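Local coordinates for protein putative alpha-ketoglutarate-dependent taurine dioxygenase (Burkholderia xenovorans, PDB 5HSX) that is probably a 2-oxoglutarate-dependent dioxygenase of the TfdA family, whose members use iron(II) to oxidise small organic substrates, at residues P144-D149 against F280-D285; R174-F179 against V201-L206; V207-E212 against V299-T304. One frame throughout, in Å; residues are numbered along the deposited sequence.

In the fold
Contact 1 joins two loops at one margin of the chain, while contacts 2 and 3 lie together on the other side of its centre; the centres of contacts 1 and 2 are 34 Å apart. Contacts 2 and 3 share strand 200-209, have centres 14 Å apart, and touch where R174 NH1 approaches T304 O and P205 packs on G300. The metal site, here holding a sodium ion bound by H123, D125, H273 and N323, probably marks the place of the catalytic iron. The side chain of H177 in contact 2 is about 12 Å from the sodium ion, and that of R208 in contact 3 about 14 Å; none of the four metal-binding residues lies in any of these contacts.

Contact 1. Residues P144-D149 against F280-D285; sequences PPYGGD and FDLDFD
F284 and Y146 bring their rings together between two loops. In F284, CG stands anti to the carbonyl carbon (chi1 -53°), whereas in Y146 it sits between the backbone N and the carbonyl carbon (chi1 55°). The rings form a T-shaped pair with planes at 78°: F284 presents its edge, and its CE1 lies over the rim of one tyrosine face. The nearest approach is CE1 of F284 to CZ of Y146, 3.9 Å.

Proline suits the place beside this ring. P145 comes tip to tip with F284, and its CD stands over the middle of one phenyl face, 3.8 Å from the ring centroid, a CH-pi contact between a polarised C-H and the pi cloud. Its CG reaches CZ of F284, at 3.6 Å. P144 meets the base of the same side chain, with its CB 3.4 Å from CB of F284, and its CG touches the carbonyl O of D285. L282 fills in next to the tyrosine: its CD1 comes 3.6 Å from Y146 O and packs more loosely on the ring atom CE1. G147 follows with a positive phi that comes easily to a residue without a beta carbon, and its bare CA lies close to L282 CD1.

The loops join strand 135-140 to 150-154 and 271-274 to 287-293, linking two sheets of what is probably the cupin-clan double-stranded beta-helix. S26 and A27 of the second subunit pack on Y146 and L282 at the dimer interface; G148 N pairs elsewhere, with D278. The contact itself is apolar, made by dispersion, CH-pi and edge-to-face forces, and it buries Y146 O without a polar partner against the CD1 atoms of L282 and F284, which probably costs some stability.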
loop_
_atom_site.group_PDB
_atom_site.type_symbol
_atom_site.label_atom_id
_atom_site.label_comp_id
_atom_site.label_asym_id
_atom_site.label_seq_id
_atom_site.Cartn_x
_atom_site.Cartn_y
_atom_site.Cartn_z
ATOM N N PRO B 144 18.442 -1.145 2.424
ATOM C CA PRO B 144 18.674 -0.774 1.026
ATOM C C PRO B 144 18.189 0.634 0.736
ATOM O O PRO B 144 17.223 1.115 1.355
ATOM C CB PRO B 144 17.846 -1.812 0.247
ATOM C CG PRO B 144 17.715 -2.981 1.196
ATOM C CD PRO B 144 17.625 -2.361 2.564
ATOM N N PRO B 145 18.808 1.329 -0.229
ATOM C CA PRO B 145 18.318 2.670 -0.606
ATOM C C PRO B 145 16.869 2.683 -1.063
ATOM O O PRO B 145 16.188 3.702 -0.898
ATOM C CB PRO B 145 19.271 3.095 -1.738
ATOM C CG PRO B 145 19.932 1.846 -2.199
ATOM C CD PRO B 145 19.991 0.930 -1.008
ATOM N N TYR B 146 16.375 1.588 -1.634
ATOM C CA TYR B 146 14.960 1.478 -1.965
ATOM C C TYR B 146 14.609 0.002 -2.085
ATOM O O TYR B 146 15.486 -0.861 -2.173
ATOM C CB TYR B 146 14.607 2.242 -3.246
ATOM C CG TYR B 146 15.433 1.848 -4.449
ATOM C CD1 TYR B 146 14.987 0.870 -5.330
ATOM C CD2 TYR B 146 16.660 2.449 -4.701
ATOM C CE1 TYR B 146 15.744 0.510 -6.439
ATOM C CE2 TYR B 146 17.417 2.093 -5.800
ATOM C CZ TYR B 146 16.954 1.119 -6.659
ATOM O OH TYR B 146 17.710 0.767 -7.751
ATOM N N GLY B 147 13.311 -0.267 -2.109
ATOM C CA GLY B 147 12.801 -1.605 -1.928
ATOM C C GLY B 147 12.696 -1.960 -0.454
ATOM O O GLY B 147 13.332 -1.359 0.412
ATOM N N GLY B 148 11.855 -2.944 -0.166
ATOM C CA GLY B 148 11.774 -3.477 1.177
ATOM C C GLY B 148 10.822 -2.779 2.125
ATOM O O GLY B 148 10.971 -2.941 3.341
ATOM N N ASP B 149 9.861 -2.002 1.619
ATOM C CA ASP B 149 8.907 -1.327 2.492
ATOM C C ASP B 149 8.039 -2.345 3.230
ATOM O O ASP B 149 7.777 -3.441 2.734
ATOM C CB ASP B 149 7.999 -0.385 1.689
ATOM C CG ASP B 149 8.736 0.809 1.076
ATOM O OD1 ASP B 149 9.977 0.943 1.219
ATOM O OD2 ASP B 149 8.045 1.609 0.411
ATOM N N PHE B 280 13.872 -9.857 -2.538
ATOM C CA PHE B 280 14.257 -11.005 -3.356
ATOM C C PHE B 280 14.022 -10.625 -4.816
ATOM O O PHE B 280 13.047 -11.030 -5.454
ATOM C CB PHE B 280 13.469 -12.248 -2.959
ATOM N N ASP B 281 14.952 -9.826 -5.343
ATOM C CA ASP B 281 14.818 -9.157 -6.630
ATOM C C ASP B 281 16.033 -8.264 -6.842
ATOM O O ASP B 281 16.721 -8.355 -7.864
ATOM C CB ASP B 281 13.536 -8.318 -6.677
ATOM C CG ASP B 281 12.783 -8.459 -7.984
ATOM O OD1 ASP B 281 12.951 -7.592 -8.869
ATOM O OD2 ASP B 281 12.012 -9.433 -8.117
ATOM N N LEU B 282 16.304 -7.411 -5.859
ATOM C CA LEU B 282 17.352 -6.407 -5.919
ATOM C C LEU B 282 18.637 -6.917 -5.273
ATOM O O LEU B 282 18.639 -7.872 -4.493
ATOM C CB LEU B 282 16.898 -5.120 -5.229
ATOM C CG LEU B 282 15.643 -4.425 -5.766
ATOM C CD1 LEU B 282 15.150 -3.368 -4.776
ATOM C CD2 LEU B 282 15.913 -3.805 -7.136
ATOM N N ASP B 283 19.738 -6.240 -5.594
ATOM C CA ASP B 283 21.065 -6.658 -5.166
ATOM C C ASP B 283 21.378 -6.296 -3.718
ATOM O O ASP B 283 22.354 -6.816 -3.168
ATOM C CB ASP B 283 22.118 -6.030 -6.086
ATOM C CG ASP B 283 23.274 -6.964 -6.376
ATOM O OD1 ASP B 283 23.470 -7.928 -5.607
ATOM O OD2 ASP B 283 23.988 -6.733 -7.375
ATOM N N PHE B 284 20.576 -5.445 -3.088
ATOM C CA PHE B 284 20.967 -4.815 -1.835
ATOM C C PHE B 284 20.874 -5.775 -0.652
ATOM O O PHE B 284 19.954 -6.591 -0.560
ATOM C CB PHE B 284 20.083 -3.602 -1.550
ATOM C CG PHE B 284 20.008 -2.611 -2.674
ATOM C CD1 PHE B 284 18.782 -2.271 -3.231
ATOM C CD2 PHE B 284 21.153 -2.003 -3.159
ATOM C CE1 PHE B 284 18.700 -1.347 -4.259
ATOM C CE2 PHE B 284 21.084 -1.081 -4.197
ATOM C CZ PHE B 284 19.855 -0.753 -4.746
ATOM N N ASP B 285 21.819 -5.642 0.275
ATOM C CA ASP B 285 21.755 -6.374 1.529
ATOM C C ASP B 285 20.765 -5.702 2.472
ATOM O O ASP B 285 20.529 -4.493 2.399
ATOM C CB ASP B 285 23.135 -6.453 2.179
ATOM C CG ASP B 285 24.038 -7.464 1.503
ATOM O OD1 ASP B 285 23.812 -7.765 0.312
ATOM O OD2 ASP B 285 24.974 -7.961 2.164
#

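Contact 2. Residues R174-F179 against V201-L206; sequences RGIHRF and VTEHPL
V201 opens the pairing against R178, the two side chains running side by side in the same direction. NH1 of R178 lies 3.5 Å from CG2 of V201, while CG1 of the valine packs on CG2 of I176. Valine and isoleucine, branched at the beta carbon, suit an extended strand and give the guanidinium of R178 an apolar bed, with CG2 of I176 over one face, toward its rim. T202 pairs with H177 through two backbone bonds, N of H177 to O of T202 at 2.8 Å and the return bond from T202 N; its hydroxyl bonds A128 O.

E203 stretches out, with CG anti to the backbone N (chi1 -177°), and reaches R174, whose chain bends at chi2 and chi3 to meet it. NE of R174 lies 2.8 Å from OE2 of E203 in a nearly straight hydrogen bond that is part of a salt bridge. The oxygen lies in the guanidinium plane and uses its anti lone pair, although the two flat groups are turned 84° apart. A second, weak bond comes from NH2, which also reaches Q305 O.

H204 exchanges two backbone bonds with G175 and sends its ring edge onto H177 in a T-shaped stack: CD2 of H204 stands 3.5 Å from CD2 of H177, over the centre of that ring. H204 ND1 is bonded to S306, and H177 ND1 to T127. P205 O takes a bond from a water that also meets H177 NE2. L206 lays CD1 against the bare backbone of G175.

This antiparallel pair lies in a sheet outside the main one of the TfdA fold: strand 225-228 bonds the far side of 174-179, strands 216-218 and 307-310 pair with 200-209, and side chains of R174, I176 and V201 touch 307-310.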
loop_
_atom_site.group_PDB
_atom_site.type_symbol
_atom_site.label_atom_id
_atom_site.label_comp_id
_atom_site.label_asym_id
_atom_site.label_seq_id
_atom_site.Cartn_x
_atom_site.Cartn_y
_atom_site.Cartn_z
ATOM N N ARG B 174 -15.441 -18.305 15.931
ATOM C CA ARG B 174 -14.105 -18.731 16.320
ATOM C C ARG B 174 -13.366 -19.255 15.095
ATOM O O ARG B 174 -13.988 -19.741 14.142
ATOM C CB ARG B 174 -14.164 -19.829 17.378
ATOM C CG ARG B 174 -15.141 -19.529 18.497
ATOM C CD ARG B 174 -14.489 -18.684 19.554
ATOM N NE ARG B 174 -13.555 -19.471 20.355
ATOM C CZ ARG B 174 -12.828 -18.976 21.352
ATOM N NH1 ARG B 174 -12.924 -17.691 21.673
ATOM N NH2 ARG B 174 -11.999 -19.767 22.022
ATOM N N GLY B 175 -12.039 -19.162 15.130
ATOM C CA GLY B 175 -11.220 -19.552 13.999
ATOM C C GLY B 175 -10.031 -20.391 14.424
ATOM O O GLY B 175 -9.451 -20.193 15.492
ATOM N N ILE B 176 -9.662 -21.335 13.558
ATOM C CA ILE B 176 -8.507 -22.195 13.789
ATOM C C ILE B 176 -7.298 -21.585 13.091
ATOM O O ILE B 176 -7.311 -21.399 11.870
ATOM C CB ILE B 176 -8.764 -23.622 13.285
ATOM C CG1 ILE B 176 -10.020 -24.211 13.939
ATOM C CG2 ILE B 176 -7.514 -24.495 13.512
ATOM C CD1 ILE B 176 -9.943 -24.334 15.464
ATOM N N HIS B 177 -6.246 -21.304 13.858
ATOM C CA HIS B 177 -4.973 -20.826 13.326
ATOM C C HIS B 177 -3.947 -21.951 13.391
ATOM O O HIS B 177 -3.844 -22.645 14.410
ATOM C CB HIS B 177 -4.452 -19.620 14.115
ATOM C CG HIS B 177 -5.375 -18.434 14.119
ATOM N ND1 HIS B 177 -4.956 -17.171 13.757
ATOM C CD2 HIS B 177 -6.684 -18.314 14.452
ATOM C CE1 HIS B 177 -5.968 -16.326 13.856
ATOM N NE2 HIS B 177 -7.027 -16.994 14.283
ATOM N N ARG B 178 -3.190 -22.134 12.306
ATOM C CA ARG B 178 -2.216 -23.216 12.201
ATOM C C ARG B 178 -0.892 -22.682 11.681
ATOM O O ARG B 178 -0.853 -21.771 10.849
ATOM C CB ARG B 178 -2.686 -24.337 11.252
ATOM C CG ARG B 178 -3.974 -25.033 11.658
ATOM C CD ARG B 178 -4.373 -26.089 10.622
ATOM N NE ARG B 178 -5.736 -26.566 10.838
ATOM C CZ ARG B 178 -6.052 -27.574 11.648
ATOM N NH1 ARG B 178 -5.097 -28.215 12.308
ATOM N NH2 ARG B 178 -7.320 -27.944 11.794
ATOM N N PHE B 179 0.190 -23.285 12.161
ATOM C CA PHE B 179 1.515 -23.026 11.624
ATOM C C PHE B 179 2.321 -24.312 11.693
ATOM O O PHE B 179 2.285 -25.023 12.703
ATOM C CB PHE B 179 2.236 -21.909 12.385
ATOM C CG PHE B 179 3.661 -21.716 11.962
ATOM C CD1 PHE B 179 4.700 -22.124 12.781
ATOM C CD2 PHE B 179 3.960 -21.136 10.738
ATOM C CE1 PHE B 179 6.023 -21.953 12.389
ATOM C CE2 PHE B 179 5.276 -20.959 10.341
ATOM C CZ PHE B 179 6.309 -21.369 11.168
ATOM N N VAL B 201 -1.570 -25.437 16.605
ATOM C CA VAL B 201 -2.979 -25.275 16.255
ATOM C C VAL B 201 -3.688 -24.639 17.443
ATOM O O VAL B 201 -3.629 -25.165 18.561
ATOM C CB VAL B 201 -3.658 -26.614 15.886
ATOM C CG1 VAL B 201 -5.104 -26.367 15.433
ATOM C CG2 VAL B 201 -2.873 -27.364 14.815
ATOM N N THR B 202 -4.371 -23.520 17.200
ATOM C CA THR B 202 -5.054 -22.773 18.247
ATOM C C THR B 202 -6.392 -22.274 17.728
ATOM O O THR B 202 -6.506 -21.868 16.566
ATOM C CB THR B 202 -4.203 -21.586 18.732
ATOM O OG1 THR B 202 -2.997 -22.083 19.328
ATOM C CG2 THR B 202 -4.960 -20.735 19.761
ATOM N N GLU B 203 -7.403 -22.314 18.590
ATOM C CA GLU B 203 -8.696 -21.711 18.305
ATOM C C GLU B 203 -8.738 -20.324 18.940
ATOM O O GLU B 203 -8.608 -20.197 20.160
ATOM C CB GLU B 203 -9.843 -22.579 18.834
ATOM C CG GLU B 203 -11.225 -22.004 18.487
ATOM C CD GLU B 203 -12.360 -22.806 19.113
ATOM O OE1 GLU B 203 -12.478 -24.015 18.822
ATOM O OE2 GLU B 203 -13.122 -22.219 19.899
ATOM N N HIS B 204 -8.926 -19.295 18.114
ATOM C CA HIS B 204 -9.011 -17.902 18.549
ATOM C C HIS B 204 -10.390 -17.333 18.254
ATOM O O HIS B 204 -11.067 -17.794 17.326
ATOM C CB HIS B 204 -7.974 -17.028 17.826
ATOM C CG HIS B 204 -6.578 -17.191 18.327
ATOM N ND1 HIS B 204 -6.214 -16.927 19.630
ATOM C CD2 HIS B 204 -5.443 -17.564 17.685
ATOM C CE1 HIS B 204 -4.914 -17.142 19.773
ATOM N NE2 HIS B 204 -4.423 -17.522 18.605
ATOM N N PRO B 205 -10.823 -16.310 18.995
ATOM C CA PRO B 205 -11.996 -15.548 18.557
ATOM C C PRO B 205 -11.698 -14.858 17.239
ATOM O O PRO B 205 -10.570 -14.426 16.986
ATOM C CB PRO B 205 -12.201 -14.529 19.683
ATOM C CG PRO B 205 -10.811 -14.308 20.210
ATOM C CD PRO B 205 -10.150 -15.667 20.143
ATOM N N LEU B 206 -12.714 -14.764 16.383
ATOM C CA LEU B 206 -12.529 -13.951 15.188
ATOM C C LEU B 206 -12.507 -12.466 15.525
ATOM O O LEU B 206 -11.962 -11.676 14.753
ATOM C CB LEU B 206 -13.638 -14.236 14.167
ATOM C CG LEU B 206 -13.227 -14.792 12.812
ATOM C CD1 LEU B 206 -12.449 -16.091 12.981
ATOM C CD2 LEU B 206 -14.481 -14.995 11.958
HETATM O O HOH W 1 -9.267 -15.480 14.736
#

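Contact 3. Residues V207-E212 against V299-T304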
loop_
_atom_site.group_PDB
_atom_site.type_symbol
_atom_site.label_atom_id
_atom_site.label_comp_id
_atom_site.label_asym_id
_atom_site.label_seq_id
_atom_site.Cartn_x
_atom_site.Cartn_y
_atom_site.Cartn_z
ATOM N N VAL B 207 -13.094 -12.074 16.656
ATOM C CA VAL B 207 -13.072 -10.698 17.128
ATOM C C VAL B 207 -12.348 -10.679 18.469
ATOM O O VAL B 207 -12.812 -11.291 19.443
ATOM C CB VAL B 207 -14.490 -10.121 17.260
ATOM C CG1 VAL B 207 -14.438 -8.705 17.801
ATOM C CG2 VAL B 207 -15.204 -10.171 15.912
ATOM N N ARG B 208 -11.203 -9.999 18.522
ATOM C CA ARG B 208 -10.410 -9.948 19.747
ATOM C C ARG B 208 -10.661 -8.637 20.480
ATOM O O ARG B 208 -10.463 -7.556 19.913
ATOM C CB ARG B 208 -8.912 -10.094 19.466
ATOM C CG ARG B 208 -8.116 -10.029 20.774
ATOM C CD ARG B 208 -6.595 -10.247 20.618
ATOM N NE ARG B 208 -6.005 -10.267 21.962
ATOM C CZ ARG B 208 -4.728 -10.523 22.242
ATOM N NH1 ARG B 208 -3.870 -10.792 21.265
ATOM N NH2 ARG B 208 -4.315 -10.504 23.507
ATOM N N VAL B 209 -11.052 -8.737 21.749
ATOM C CA VAL B 209 -11.271 -7.547 22.565
ATOM C C VAL B 209 -9.942 -7.074 23.140
ATOM O O VAL B 209 -9.306 -7.782 23.929
ATOM C CB VAL B 209 -12.287 -7.824 23.678
ATOM C CG1 VAL B 209 -12.483 -6.570 24.495
ATOM C CG2 VAL B 209 -13.600 -8.297 23.057
ATOM N N HIS B 210 -9.545 -5.858 22.784
ATOM C CA HIS B 210 -8.231 -5.352 23.175
ATOM C C HIS B 210 -8.149 -5.199 24.693
ATOM O O HIS B 210 -9.004 -4.536 25.297
ATOM C CB HIS B 210 -7.960 -4.018 22.476
ATOM C CG HIS B 210 -6.531 -3.581 22.534
ATOM N ND1 HIS B 210 -5.923 -3.176 23.701
ATOM C CD2 HIS B 210 -5.591 -3.475 21.560
ATOM C CE1 HIS B 210 -4.667 -2.850 23.448
ATOM N NE2 HIS B 210 -4.443 -3.012 22.154
ATOM N N PRO B 211 -7.142 -5.789 25.349
ATOM C CA PRO B 211 -7.133 -5.789 26.824
ATOM C C PRO B 211 -6.809 -4.444 27.466
ATOM O O PRO B 211 -7.042 -4.294 28.672
ATOM C CB PRO B 211 -6.067 -6.837 27.176
ATOM C CG PRO B 211 -5.191 -6.902 25.994
ATOM C CD PRO B 211 -6.066 -6.626 24.787
ATOM N N GLU B 212 -6.275 -3.472 26.730
ATOM C CA GLU B 212 -5.999 -2.162 27.310
ATOM C C GLU B 212 -6.993 -1.090 26.879
ATOM O O GLU B 212 -7.260 -0.167 27.648
ATOM C CB GLU B 212 -4.581 -1.701 26.958
ATOM C CG GLU B 212 -3.479 -2.549 27.572
ATOM C CD GLU B 212 -2.088 -1.977 27.322
ATOM O OE1 GLU B 212 -1.746 -0.923 27.906
ATOM O OE2 GLU B 212 -1.336 -2.580 26.532
ATOM N N VAL B 299 -9.248 -12.846 24.154
ATOM C CA VAL B 299 -10.623 -13.033 24.600
ATOM C C VAL B 299 -11.553 -12.434 23.556
ATOM O O VAL B 299 -11.273 -11.351 23.026
ATOM C CB VAL B 299 -10.863 -12.364 25.969
ATOM C CG1 VAL B 299 -12.246 -12.668 26.449
ATOM C CG2 VAL B 299 -9.811 -12.806 26.978
ATOM N N GLY B 300 -12.661 -13.120 23.270
ATOM C CA GLY B 300 -13.662 -12.607 22.354
ATOM C C GLY B 300 -14.731 -11.800 23.068
ATOM O O GLY B 300 -14.714 -11.642 24.303
ATOM N N PRO B 301 -15.689 -11.263 22.304
ATOM C CA PRO B 301 -16.726 -10.424 22.916
ATOM C C PRO B 301 -17.540 -11.139 23.977
ATOM O O PRO B 301 -18.001 -10.486 24.924
ATOM C CB PRO B 301 -17.597 -10.022 21.717
ATOM C CG PRO B 301 -16.629 -10.004 20.582
ATOM C CD PRO B 301 -15.728 -11.193 20.825
ATOM N N ASP B 302 -17.728 -12.455 23.859
ATOM C CA ASP B 302 -18.491 -13.200 24.860
ATOM C C ASP B 302 -17.641 -13.651 26.046
ATOM O O ASP B 302 -18.147 -14.369 26.920
ATOM C CB ASP B 302 -19.181 -14.417 24.216
ATOM C CG ASP B 302 -18.200 -15.517 23.798
ATOM O OD1 ASP B 302 -16.977 -15.302 23.864
ATOM O OD2 ASP B 302 -18.662 -16.596 23.371
ATOM N N GLY B 303 -16.374 -13.249 26.109
ATOM C CA GLY B 303 -15.519 -13.614 27.222
ATOM C C GLY B 303 -14.774 -14.924 27.070
ATOM O O GLY B 303 -13.979 -15.266 27.951
ATOM N N THR B 304 -14.997 -15.665 25.987
ATOM C CA THR B 304 -14.345 -16.957 25.796
ATOM C C THR B 304 -12.886 -16.751 25.401
ATOM O O THR B 304 -12.598 -16.098 24.391
ATOM C CB THR B 304 -15.069 -17.775 24.725
ATOM O OG1 THR B 304 -16.467 -17.825 25.018
ATOM C CG2 THR B 304 -14.520 -19.204 24.696
HETATM O O HOH W 2 -7.955 -10.170 24.093
#
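V209 and V299 join the backbones through one nearly straight hydrogen bond, N of V209 to O of V299 at 2.9 Å, at the end of strand 200-209 where the loop 299-304 runs past. Two residues back, the carbonyl O of V207 has no polar partner: it is buried against carbon, with CA of G300 3.3 Å from V207 O in a CA-H...O contact and CD of P301 closer still. A CB on G300 would be crowded by CD of the following P301, so glycine suits the place.

V207 and P301 cross at about a right angle, CG1 of the valine lying 3.8 Å from CG of the proline. V209 comes in beside them: its CG2 stands anti to the carbonyl carbon, beside the backbone N, and rests on the peptide between G300 and P301, 3.7 Å from P301 N. Valine's short, branched side chain can pack here while its backbone stays extended.

The loop is shaped by a type I beta turn from G300 to G303, closed by G303 N to G300 O, 2.9 Å. P301, its phi fixed by the ring, fits the second position, and G303 takes the positive phi that follows. D302 adds an Asx turn: its OD1 accepts T304 N at 2.9 Å, the donor standing well above the carboxylate plane, and a weak bond comes from T304 OG1. T304 O in turn accepts from R174 NH1.

CB of R208 points away from the loop, and its chain is extended from CG to NE, yet it is linked to the loop through a water. That water accepts from R208 NE, in the guanidinium plane, and from V299 N, and donates to V209 O at 2.7 Å. Outside, helix 164-171 packs on V207 and P301 through D171, and strand 216-218 meets the same two side chains with R216.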